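PDB 3Q4H: ESAT-6-like protein EsxG from Mycobacterium smegmatis, which probably pairs with an ESAT-6-like partner as a secreted helical-hairpin protein of the WXG100 family, CFP-10 subfamily. Local coordinates for residues A57-V60 with E61-K65; A81-Y84 with V85-A89. All blocks are in the same frame, centred on the assembly; numbering follows the deposited sequence.

Contact 1: residues A57-V60 with E61-K65; sequences ARFV and EVSAK
Arg58 reaches forward along helix 47-77 to meet both Glu61 and Val62, three and four residues further along. The charged pairing is loose: Arg58 NH1 lies 3.9 Å from Glu61 OE1, a long salt bridge, with the guanidinium and carboxylate planes 84° apart. Nonpolar contact is made by the same guanidinium, which is laid over Val62; the CG2 methyl sits beneath the centre of one face, 3.7 Å from Arg58 CZ. A bend at chi2 (57°) turns the otherwise extended arginine chain along the helix in this direction.

Hydrogen bonding centres on Phe59 O. It accepts Ser63 N at 3.0 Å and Ser63 OG at 3.0 Å, the two donors arriving from opposite faces of the carbonyl plane. The serine hydroxyl stands beside its own backbone N (chi1 -64°), which brings it back to that carbonyl and also over the rim of one face of the Phe59 ring. Successive backbone bonds from Glu61 to Ala57 and Val62 to Arg58 continue the alpha-helix.

Phe59 and Ser63 pack on Ile30 of helix 8-38 in the same chain, an aromatic ring of another protein meets Phe59, and Ala64 touches Ala90 of the second subunit.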
# COMPACT_ATOMS: atom_id res chain seq x y z
N ALA A 57 22.94 5.37 -13.14
CA ALA A 57 22.60 4.18 -13.94
C ALA A 57 22.57 2.90 -13.10
O ALA A 57 21.78 1.99 -13.36
CB ALA A 57 23.59 4.02 -15.09
N ARG A 58 23.44 2.85 -12.10
CA ARG A 58 23.48 1.77 -11.14
C ARG A 58 22.23 1.79 -10.24
O ARG A 58 21.58 0.76 -10.02
CB ARG A 58 24.75 1.91 -10.29
CG ARG A 58 24.86 0.98 -9.11
CD ARG A 58 24.77 -0.46 -9.55
NE ARG A 58 24.99 -1.36 -8.43
CZ ARG A 58 24.86 -2.68 -8.49
NH1 ARG A 58 24.51 -3.29 -9.63
NH2 ARG A 58 25.08 -3.41 -7.40
N PHE A 59 21.90 2.97 -9.73
CA PHE A 59 20.73 3.12 -8.89
C PHE A 59 19.45 2.74 -9.63
O PHE A 59 18.59 2.03 -9.09
CB PHE A 59 20.64 4.55 -8.38
CG PHE A 59 19.41 4.83 -7.58
CD1 PHE A 59 19.33 4.44 -6.26
CD2 PHE A 59 18.34 5.50 -8.15
CE1 PHE A 59 18.20 4.71 -5.52
CE2 PHE A 59 17.21 5.76 -7.41
CZ PHE A 59 17.14 5.36 -6.09
N VAL A 60 19.31 3.22 -10.87
CA VAL A 60 18.16 2.87 -11.70
C VAL A 60 18.09 1.36 -11.95
O VAL A 60 16.99 0.80 -11.97
CB VAL A 60 18.14 3.67 -13.04
CG1 VAL A 60 17.13 3.09 -14.02
CG2 VAL A 60 17.83 5.12 -12.76
N GLU A 61 19.23 0.70 -12.11
CA GLU A 61 19.26 -0.77 -12.26
C GLU A 61 18.77 -1.50 -10.99
O GLU A 61 17.97 -2.43 -11.08
CB GLU A 61 20.67 -1.28 -12.62
CG GLU A 61 20.87 -2.77 -12.26
CD GLU A 61 22.19 -3.36 -12.72
OE1 GLU A 61 23.09 -2.61 -13.16
OE2 GLU A 61 22.32 -4.60 -12.62
N VAL A 62 19.29 -1.11 -9.84
CA VAL A 62 18.99 -1.82 -8.60
C VAL A 62 17.52 -1.62 -8.18
O VAL A 62 16.91 -2.55 -7.63
CB VAL A 62 19.96 -1.42 -7.48
CG1 VAL A 62 19.65 -2.17 -6.20
CG2 VAL A 62 21.38 -1.69 -7.90
N SER A 63 16.97 -0.43 -8.43
CA SER A 63 15.53 -0.18 -8.23
C SER A 63 14.68 -1.19 -8.97
O SER A 63 13.71 -1.71 -8.42
CB SER A 63 15.12 1.19 -8.73
OG SER A 63 15.76 2.19 -7.98
N ALA A 64 15.05 -1.44 -10.23
CA ALA A 64 14.40 -2.47 -11.03
C ALA A 64 14.39 -3.81 -10.31
O ALA A 64 13.36 -4.48 -10.25
CB ALA A 64 15.07 -2.59 -12.39
N LYS A 65 15.53 -4.21 -9.75
CA LYS A 65 15.64 -5.49 -9.06
C LYS A 65 14.81 -5.49 -7.77
O LYS A 65 14.14 -6.48 -7.46
CB LYS A 65 17.11 -5.83 -8.77

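Contact 2: residues A81-Y84 with V85-A89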
# COMPACT_ATOMS: atom_id res chain seq x y z
N ALA A 81 -1.63 -11.32 -2.04
CA ALA A 81 -1.93 -12.38 -1.10
C ALA A 81 -3.20 -12.04 -0.32
O ALA A 81 -4.14 -12.83 -0.29
CB ALA A 81 -0.76 -12.60 -0.16
N SER A 82 -3.24 -10.85 0.27
CA SER A 82 -4.38 -10.42 1.09
C SER A 82 -5.69 -10.42 0.29
O SER A 82 -6.73 -10.87 0.80
CB SER A 82 -4.14 -9.02 1.65
OG SER A 82 -4.15 -8.07 0.61
N SER A 83 -5.64 -9.91 -0.94
CA SER A 83 -6.79 -9.94 -1.83
C SER A 83 -7.33 -11.36 -2.01
O SER A 83 -8.54 -11.59 -1.84
CB SER A 83 -6.43 -9.38 -3.20
OG SER A 83 -7.59 -9.33 -4.03
N TYR A 84 -6.44 -12.31 -2.33
CA TYR A 84 -6.82 -13.72 -2.52
C TYR A 84 -7.48 -14.32 -1.28
O TYR A 84 -8.49 -15.01 -1.39
CB TYR A 84 -5.61 -14.57 -2.94
CG TYR A 84 -5.95 -16.03 -3.20
CD1 TYR A 84 -6.14 -16.51 -4.50
CD2 TYR A 84 -6.10 -16.94 -2.14
CE1 TYR A 84 -6.46 -17.85 -4.74
CE2 TYR A 84 -6.42 -18.28 -2.37
CZ TYR A 84 -6.60 -18.73 -3.67
OH TYR A 84 -6.91 -20.05 -3.89
N VAL A 85 -6.90 -14.06 -0.11
CA VAL A 85 -7.49 -14.54 1.14
C VAL A 85 -8.86 -13.94 1.39
O VAL A 85 -9.77 -14.63 1.86
CB VAL A 85 -6.61 -14.22 2.36
CG1 VAL A 85 -7.36 -14.57 3.66
CG2 VAL A 85 -5.28 -14.95 2.27
N ALA A 86 -9.00 -12.64 1.08
CA ALA A 86 -10.28 -11.93 1.25
C ALA A 86 -11.35 -12.49 0.31
O ALA A 86 -12.46 -12.80 0.74
CB ALA A 86 -10.09 -10.44 0.99
N GLN A 87 -11.00 -12.60 -0.97
CA GLN A 87 -11.93 -13.11 -1.97
C GLN A 87 -12.24 -14.60 -1.76
O GLN A 87 -13.40 -15.01 -1.89
CB GLN A 87 -11.41 -12.82 -3.39
CG GLN A 87 -11.35 -11.32 -3.68
CD GLN A 87 -10.77 -10.98 -5.05
OE1 GLN A 87 -11.41 -11.20 -6.08
NE2 GLN A 87 -9.56 -10.42 -5.06
N ASP A 88 -11.22 -15.38 -1.40
CA ASP A 88 -11.39 -16.81 -1.07
C ASP A 88 -12.27 -17.02 0.16
O ASP A 88 -13.05 -17.97 0.21
CB ASP A 88 -10.03 -17.48 -0.83
CG ASP A 88 -10.15 -18.97 -0.56
OD1 ASP A 88 -10.10 -19.75 -1.53
OD2 ASP A 88 -10.28 -19.36 0.62
N ALA A 89 -12.12 -16.14 1.15
CA ALA A 89 -12.97 -16.19 2.35
C ALA A 89 -14.44 -15.92 2.02
O ALA A 89 -15.34 -16.49 2.64
CB ALA A 89 -12.48 -15.20 3.39
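Ser83 and Gln87, one helical turn apart, turn their polar ends to the same carboxylate, that of Asp71 of the second subunit: Ser83 OG bonds to its OD1 and Gln87 NE2 to its OD2. This shared partner draws the two side chains together, and the very short, poorly angled contact of 2.5 Å between Gln87 NE2 and Ser83 OG is doubtful in detail. With OG opposite the backbone N (chi1 -176°), Ser83 presents its hydroxyl on the side where Gln87 and Asp71 lie, while the glutamine chain runs extended beyond CG and passes Ser83 O.

Main-chain acceptors are satisfied in order. Ala81 O takes Val85 N at 3.0 Å, Ser82 O takes Ala86 N, Ser83 O takes Gln87 N at 2.8 Å, and Tyr84 O takes Asp88 N. The hydroxyl of Ser82 turns back to Asp79 O near the start of the helix.

Tyr84 and Asp88 associate more loosely: Asp88 CB is 4.0 Å from Tyr84 CE2, and the ring and carboxylate planes differ by 13°. Val85 instead packs on Ile9 and Ile13 of helix 8-38. This is regular i to i+4 alpha-helix, in the helix that follows the second arm of the WXG100 helical hairpin, its Ser83 and Gln87 side meeting the second subunit.

How the contacts relate
Both contacts are short stretches of continuous alpha-helix, linking residues one turn apart, and both are partly buried, but they occupy successive helices, 47-77 and 79-94, on opposite sides of the chain's centre. Their centres are 32 Å apart and their nearest atoms about 17 Å, so neither touches the other. Helix 8-38 packs against both. In contact 1 Ser63 is buried beside Phe59 and Val62, with the charged pair on exposed residues; the buried residues of contact 2 are two serines. Contact 1 meets the other protein mainly through Phe59 and its neighbours, with a minor touch of Ala64 on the second copy, whereas Ser83 and Gln87 of contact 2 hydrogen-bond to that copy.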